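Long-range contact in neuraminidase (Influenza A virus, PDB 4GDI), which is a sialidase-like surface glycoprotein of a bat virus, a calcium-binding beta-propeller tetramer whose putative active site has diverged, making sialic acid cleavage uncertain: residues N240-L251 / T279-Q288. Sequence-based numbering, arbitrary orientation.
Sequences NGAPTDFPRGGL and TSKTKAESSQ. With CA (calcium ion), chain R.
The guanidinium of Arg248 lies between Lys281 and Glu285, each off-centre over its own face: the methylene CD of Lys281 sits over one, 3.7 Å from Arg248 NH2, and CA of Glu285 over the opposite one. At its edge, NH1 and NH2 donate to oxygens. NH2 reaches Thr282 O at 2.8 Å, close to the guanidinium plane, and a water; NH1 reaches Thr282 OG1 at 3.0 Å, tilted further from it, so the group holds Thr282 end-on by backbone and side chain together. NH1 also gives a straighter bond (161°) to Asp245 O within its own loop. CG lies between the backbone N and the carbonyl carbon (chi1 58°), and the extended chain then brings the guanidinium to Thr282. Thr282 OG1 in turn donates to Ala284 O, consistent with its lone pairs being left to accept from the arginine.

The ring of Phe246 has Gln288 CG over one face, 4.3 Å from the centroid in a CH-pi contact, and Pro247 CB with a water toward the rim of the other. Ala284 O lies at its edge. The Gln288 amide is held by a hydrogen bond between NE2 and Thr318 O. Further along, Thr244 CB rests 3.3 Å from Ser280 O. One water bridges the backbones from Thr244 O to Thr282 N; another links Pro243 O to the Lys281 ammonium.

The contact seats the loop between strands 233-236 and 277-281 against the end of strand 277-281 and the loop that follows it. Asp245 points away and binds calcium through OD2 (2.3 Å), with Asn215, Asp219, Gly263 and Gly265 completing the protein ligands. Arg248 NH2 and Lys281 NZ are only 4.5 Å apart, yet share a water that accepts from both; this water and the carbonyls around the arginine should ease the repulsion. Through Asp245 O, the same arginine ties the calcium-binding residue to the turn after strand 277-281.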
ATOM      1  N   ASN A 240     -46.535  -8.266  12.820  1.00 27.69           N
ATOM      2  CA  ASN A 240     -46.300  -9.290  13.826  1.00 28.01           C
ATOM      3  C   ASN A 240     -46.465  -8.658  15.204  1.00 29.65           C
ATOM      4  O   ASN A 240     -46.983  -7.543  15.314  1.00 27.21           O
ATOM      5  CB  ASN A 240     -44.931  -9.944  13.634  1.00 26.96           C
ATOM      6  CG  ASN A 240     -43.773  -8.956  13.798  1.00 34.32           C
ATOM      7  OD1 ASN A 240     -43.949  -7.741  13.675  1.00 32.87           O
ATOM      8  ND2 ASN A 240     -42.582  -9.484  14.058  1.00 29.93           N
ATOM      9  N   GLY A 241     -46.045  -9.362  16.250  1.00 34.06           N
ATOM     10  CA  GLY A 241     -46.192  -8.858  17.608  1.00 30.77           C
ATOM     11  C   GLY A 241     -44.856  -8.760  18.322  1.00 32.85           C
ATOM     12  O   GLY A 241     -44.808  -8.673  19.542  1.00 37.12           O
ATOM     13  N   ALA A 242     -43.770  -8.753  17.551  1.00 30.07           N
ATOM     14  CA  ALA A 242     -42.432  -8.674  18.126  1.00 27.80           C
ATOM     15  C   ALA A 242     -41.707  -7.439  17.597  1.00 34.60           C
ATOM     16  O   ALA A 242     -41.101  -7.494  16.526  1.00 26.49           O
ATOM     17  CB  ALA A 242     -41.662  -9.916  17.781  1.00 28.75           C
ATOM     18  N   PRO A 243     -41.781  -6.318  18.330  1.00 33.24           N
ATOM     19  CA  PRO A 243     -41.072  -5.090  17.935  1.00 35.61           C
ATOM     20  C   PRO A 243     -39.569  -5.343  17.827  1.00 29.65           C
ATOM     21  O   PRO A 243     -39.092  -6.212  18.541  1.00 24.85           O
ATOM     22  CB  PRO A 243     -41.385  -4.122  19.083  1.00 31.46           C
ATOM     23  CG  PRO A 243     -42.624  -4.663  19.709  1.00 34.87           C
ATOM     24  CD  PRO A 243     -42.515  -6.140  19.591  1.00 37.65           C
ATOM     25  N   THR A 244     -38.836  -4.632  16.959  1.00 24.58           N
ATOM     26  CA  THR A 244     -37.411  -4.918  16.801  1.00 19.35           C
ATOM     27  C   THR A 244     -36.486  -3.725  17.028  1.00 19.32           C
ATOM     28  O   THR A 244     -35.266  -3.867  16.962  1.00 23.72           O
ATOM     29  CB  THR A 244     -37.075  -5.537  15.413  1.00 29.88           C
ATOM     30  OG1 THR A 244     -37.365  -4.601  14.364  1.00 25.24           O
ATOM     31  CG2 THR A 244     -37.847  -6.815  15.194  1.00 27.78           C
ATOM     32  N   ASP A 245     -37.052  -2.559  17.304  1.00 25.49           N
ATOM     33  CA  ASP A 245     -36.246  -1.409  17.673  1.00 20.65           C
ATOM     34  C   ASP A 245     -35.630  -1.675  19.060  1.00 26.42           C
ATOM     35  O   ASP A 245     -36.015  -2.608  19.764  1.00 30.82           O
ATOM     36  CB  ASP A 245     -37.124  -0.163  17.717  1.00 26.40           C
ATOM     37  CG  ASP A 245     -36.352   1.125  17.501  1.00 24.69           C
ATOM     38  OD1 ASP A 245     -35.105   1.089  17.355  1.00 24.21           O
ATOM     39  OD2 ASP A 245     -37.012   2.184  17.475  1.00 23.34           O
ATOM     40  N   PHE A 246     -34.636  -0.879  19.422  1.00 24.95           N
ATOM     41  CA  PHE A 246     -34.193  -0.799  20.801  1.00 25.04           C
ATOM     42  C   PHE A 246     -34.075   0.667  21.177  1.00 26.80           C
ATOM     43  O   PHE A 246     -33.368   1.418  20.507  1.00 27.99           O
ATOM     44  CB  PHE A 246     -32.868  -1.507  21.038  1.00 26.79           C
ATOM     45  CG  PHE A 246     -32.543  -1.645  22.500  1.00 29.70           C
ATOM     46  CD1 PHE A 246     -32.000  -0.577  23.207  1.00 32.07           C
ATOM     47  CD2 PHE A 246     -32.838  -2.816  23.181  1.00 31.55           C
ATOM     48  CE1 PHE A 246     -31.739  -0.679  24.563  1.00 32.74           C
ATOM     49  CE2 PHE A 246     -32.575  -2.928  24.544  1.00 31.83           C
ATOM     50  CZ  PHE A 246     -32.021  -1.857  25.229  1.00 33.74           C
ATOM     51  N   PRO A 247     -34.753   1.079  22.267  1.00 31.73           N
ATOM     52  CA  PRO A 247     -35.486   0.210  23.202  1.00 34.91           C
ATOM     53  C   PRO A 247     -36.817  -0.269  22.657  1.00 31.25           C
ATOM     54  O   PRO A 247     -37.243   0.153  21.574  1.00 29.22           O
ATOM     55  CB  PRO A 247     -35.726   1.126  24.409  1.00 34.93           C
ATOM     56  CG  PRO A 247     -35.816   2.483  23.831  1.00 34.75           C
ATOM     57  CD  PRO A 247     -34.883   2.501  22.630  1.00 29.32           C
ATOM     58  N   ARG A 248     -37.471  -1.152  23.409  1.00 30.61           N
ATOM     59  CA  ARG A 248     -38.795  -1.643  23.037  1.00 35.74           C
ATOM     60  C   ARG A 248     -39.474  -2.250  24.249  1.00 42.22           C
ATOM     61  O   ARG A 248     -38.822  -2.521  25.247  1.00 27.79           O
ATOM     62  CB  ARG A 248     -38.698  -2.707  21.939  1.00 26.46           C
ATOM     63  CG  ARG A 248     -37.845  -3.914  22.294  1.00 24.60           C
ATOM     64  CD  ARG A 248     -38.037  -5.018  21.254  1.00 25.74           C
ATOM     65  NE  ARG A 248     -37.257  -6.225  21.528  1.00 27.92           N
ATOM     66  CZ  ARG A 248     -35.945  -6.355  21.343  1.00 31.08           C
ATOM     67  NH1 ARG A 248     -35.205  -5.342  20.882  1.00 27.48           N
ATOM     68  NH2 ARG A 248     -35.369  -7.516  21.630  1.00 31.02           N
ATOM     69  N   GLY A 249     -40.780  -2.462  24.148  1.00 31.33           N
ATOM     70  CA  GLY A 249     -41.528  -3.195  25.152  1.00 29.50           C
ATOM     71  C   GLY A 249     -41.509  -4.681  24.849  1.00 37.70           C
ATOM     72  O   GLY A 249     -40.694  -5.156  24.052  1.00 34.40           O
ATOM     73  N   GLY A 250     -42.418  -5.420  25.477  1.00 36.95           N
ATOM     74  CA  GLY A 250     -42.485  -6.861  25.297  1.00 35.16           C
ATOM     75  C   GLY A 250     -43.313  -7.274  24.091  1.00 37.48           C
ATOM     76  O   GLY A 250     -43.795  -6.430  23.330  1.00 34.63           O
ATOM     77  N   LEU A 251     -43.468  -8.583  23.926  1.00 34.41           N
ATOM     78  CA  LEU A 251     -44.274  -9.150  22.848  1.00 40.19           C
ATOM     79  C   LEU A 251     -45.750  -8.783  22.997  1.00 40.15           C
ATOM     80  O   LEU A 251     -46.265  -8.640  24.104  1.00 39.97           O
ATOM     81  CB  LEU A 251     -44.121 -10.668  22.821  1.00 32.51           C
ATOM     82  CG  LEU A 251     -42.680 -11.179  22.749  1.00 37.66           C
ATOM     83  CD1 LEU A 251     -42.643 -12.701  22.640  1.00 32.92           C
ATOM     84  CD2 LEU A 251     -41.945 -10.538  21.566  1.00 34.93           C
ATOM     85  N   THR A 279     -36.513 -10.775  10.476  1.00 20.59           N
ATOM     86  CA  THR A 279     -36.394  -9.694  11.437  1.00 20.71           C
ATOM     87  C   THR A 279     -35.084  -9.837  12.161  1.00 24.81           C
ATOM     88  O   THR A 279     -34.497 -10.919  12.171  1.00 20.65           O
ATOM     89  CB  THR A 279     -37.534  -9.716  12.466  1.00 25.17           C
ATOM     90  OG1 THR A 279     -37.625 -11.019  13.041  1.00 31.64           O
ATOM     91  CG2 THR A 279     -38.869  -9.366  11.797  1.00 28.76           C
ATOM     92  N   SER A 280     -34.637  -8.754  12.788  1.00 23.25           N
ATOM     93  CA  SER A 280     -33.407  -8.792  13.561  1.00 22.14           C
ATOM     94  C   SER A 280     -33.517  -7.881  14.785  1.00 19.21           C
ATOM     95  O   SER A 280     -34.097  -6.801  14.719  1.00 20.36           O
ATOM     96  CB  SER A 280     -32.214  -8.412  12.670  1.00 26.54           C
ATOM     97  OG  SER A 280     -32.389  -7.127  12.124  1.00 26.36           O
ATOM     98  N   LYS A 281     -32.983  -8.338  15.914  1.00 23.49           N
ATOM     99  CA  LYS A 281     -33.097  -7.585  17.158  1.00 23.21           C
ATOM    100  C   LYS A 281     -32.138  -8.084  18.247  1.00 23.49           C
ATOM    101  O   LYS A 281     -31.570  -9.187  18.163  1.00 27.12           O
ATOM    102  CB  LYS A 281     -34.536  -7.652  17.665  1.00 23.96           C
ATOM    103  CG  LYS A 281     -34.995  -9.078  18.015  1.00 28.01           C
ATOM    104  CD  LYS A 281     -36.445  -9.111  18.523  1.00 28.68           C
ATOM    105  CE  LYS A 281     -36.794 -10.479  19.134  1.00 39.15           C
ATOM    106  NZ  LYS A 281     -38.141 -10.482  19.792  1.00 39.59           N
ATOM    107  N   THR A 282     -31.944  -7.250  19.259  1.00 33.83           N
ATOM    108  CA  THR A 282     -31.211  -7.664  20.453  1.00 26.24           C
ATOM    109  C   THR A 282     -31.891  -8.904  21.054  1.00 31.42           C
ATOM    110  O   THR A 282     -33.108  -9.059  20.983  1.00 29.52           O
ATOM    111  CB  THR A 282     -31.178  -6.541  21.490  1.00 26.77           C
ATOM    112  OG1 THR A 282     -32.516  -6.159  21.819  1.00 26.61           O
ATOM    113  CG2 THR A 282     -30.414  -5.298  20.943  1.00 27.94           C
ATOM    114  N   LYS A 283     -31.098  -9.798  21.622  1.00 30.29           N
ATOM    115  CA  LYS A 283     -31.636 -10.946  22.344  1.00 31.91           C
ATOM    116  C   LYS A 283     -32.650 -10.447  23.377  1.00 32.55           C
ATOM    117  O   LYS A 283     -33.815 -10.833  23.356  1.00 39.83           O
ATOM    118  CB  LYS A 283     -30.487 -11.713  23.009  1.00 39.20           C
ATOM    119  CG  LYS A 283     -30.887 -12.828  23.968  1.00 47.62           C
ATOM    120  CD  LYS A 283     -31.701 -13.910  23.292  1.00 53.52           C
ATOM    121  CE  LYS A 283     -32.033 -15.044  24.266  1.00 61.03           C
ATOM    122  NZ  LYS A 283     -30.814 -15.697  24.845  1.00 59.47           N
ATOM    123  N   ALA A 284     -32.205  -9.545  24.242  1.00 48.88           N
ATOM    124  CA  ALA A 284     -33.025  -9.060  25.345  1.00 61.84           C
ATOM    125  C   ALA A 284     -33.652  -7.699  25.052  1.00 47.72           C
ATOM    126  O   ALA A 284     -33.024  -6.831  24.446  1.00 32.36           O
ATOM    127  CB  ALA A 284     -32.168  -8.972  26.603  1.00 76.05           C
ATOM    128  N   GLU A 285     -34.881  -7.496  25.513  1.00 34.67           N
ATOM    129  CA  GLU A 285     -35.504  -6.177  25.423  1.00 43.14           C
ATOM    130  C   GLU A 285     -34.982  -5.263  26.527  1.00 40.34           C
ATOM    131  O   GLU A 285     -35.265  -4.069  26.547  1.00 42.41           O
ATOM    132  CB  GLU A 285     -37.015  -6.297  25.563  1.00 56.32           C
ATOM    133  CG  GLU A 285     -37.447  -6.658  26.968  1.00 59.42           C
ATOM    134  CD  GLU A 285     -38.880  -7.108  27.032  1.00 59.59           C
ATOM    135  OE1 GLU A 285     -39.195  -8.153  26.421  1.00 71.83           O
ATOM    136  OE2 GLU A 285     -39.688  -6.415  27.685  1.00 50.96           O
ATOM    137  N   SER A 286     -34.231  -5.845  27.454  1.00 40.74           N
ATOM    138  CA  SER A 286     -33.806  -5.148  28.658  1.00 53.51           C
ATOM    139  C   SER A 286     -32.415  -4.532  28.500  1.00 50.94           C
ATOM    140  O   SER A 286     -32.080  -3.557  29.161  1.00 50.75           O
ATOM    141  CB  SER A 286     -33.817  -6.122  29.837  1.00 54.74           C
ATOM    142  OG  SER A 286     -33.251  -7.374  29.463  1.00 48.57           O
ATOM    143  N   SER A 287     -31.605  -5.103  27.619  1.00 47.71           N
ATOM    144  CA  SER A 287     -30.273  -4.574  27.373  1.00 36.33           C
ATOM    145  C   SER A 287     -29.940  -4.708  25.899  1.00 36.55           C
ATOM    146  O   SER A 287     -30.508  -5.540  25.206  1.00 32.14           O
ATOM    147  CB  SER A 287     -29.239  -5.341  28.190  1.00 33.52           C
ATOM    148  OG  SER A 287     -29.056  -6.648  27.672  1.00 42.01           O
ATOM    149  N   GLN A 288     -28.998  -3.899  25.435  1.00 37.40           N
ATOM    150  CA  GLN A 288     -28.569  -3.933  24.045  1.00 37.61           C
ATOM    151  C   GLN A 288     -27.567  -5.067  23.858  1.00 40.70           C
ATOM    152  O   GLN A 288     -26.448  -4.852  23.397  1.00 44.18           O
ATOM    153  CB  GLN A 288     -27.930  -2.595  23.693  1.00 35.07           C
ATOM    154  CG  GLN A 288     -28.312  -2.045  22.368  1.00 55.90           C
ATOM    155  CD  GLN A 288     -27.781  -0.646  22.190  1.00 60.69           C
ATOM    156  OE1 GLN A 288     -28.392   0.312  22.647  1.00 48.78           O
ATOM    157  NE2 GLN A 288     -26.618  -0.524  21.557  1.00 70.81           N
TER
HETATM  158 CA    CA R 509     -38.330   3.732  18.482  1.00 25.49          CA
HETATM  159  O   HOH W   1     -39.690  -8.414  20.189  1.00 31.51           O
HETATM  160  O   HOH W   2     -33.114  -4.585  18.679  1.00 23.57           O
HETATM  161  O   HOH W   3     -32.887  -4.130  15.191  1.00 23.97           O
HETATM  162  O   HOH W   4     -35.423  -5.773  12.759  1.00 24.33           O
HETATM  163  O   HOH W   5     -38.228   2.337  20.459  1.00 26.33           O
HETATM  164  O   HOH W   6     -35.849  -1.477  25.935  1.00 33.05           O
HETATM  165  O   HOH W   7     -37.156  -9.631  22.509  1.00 41.90           O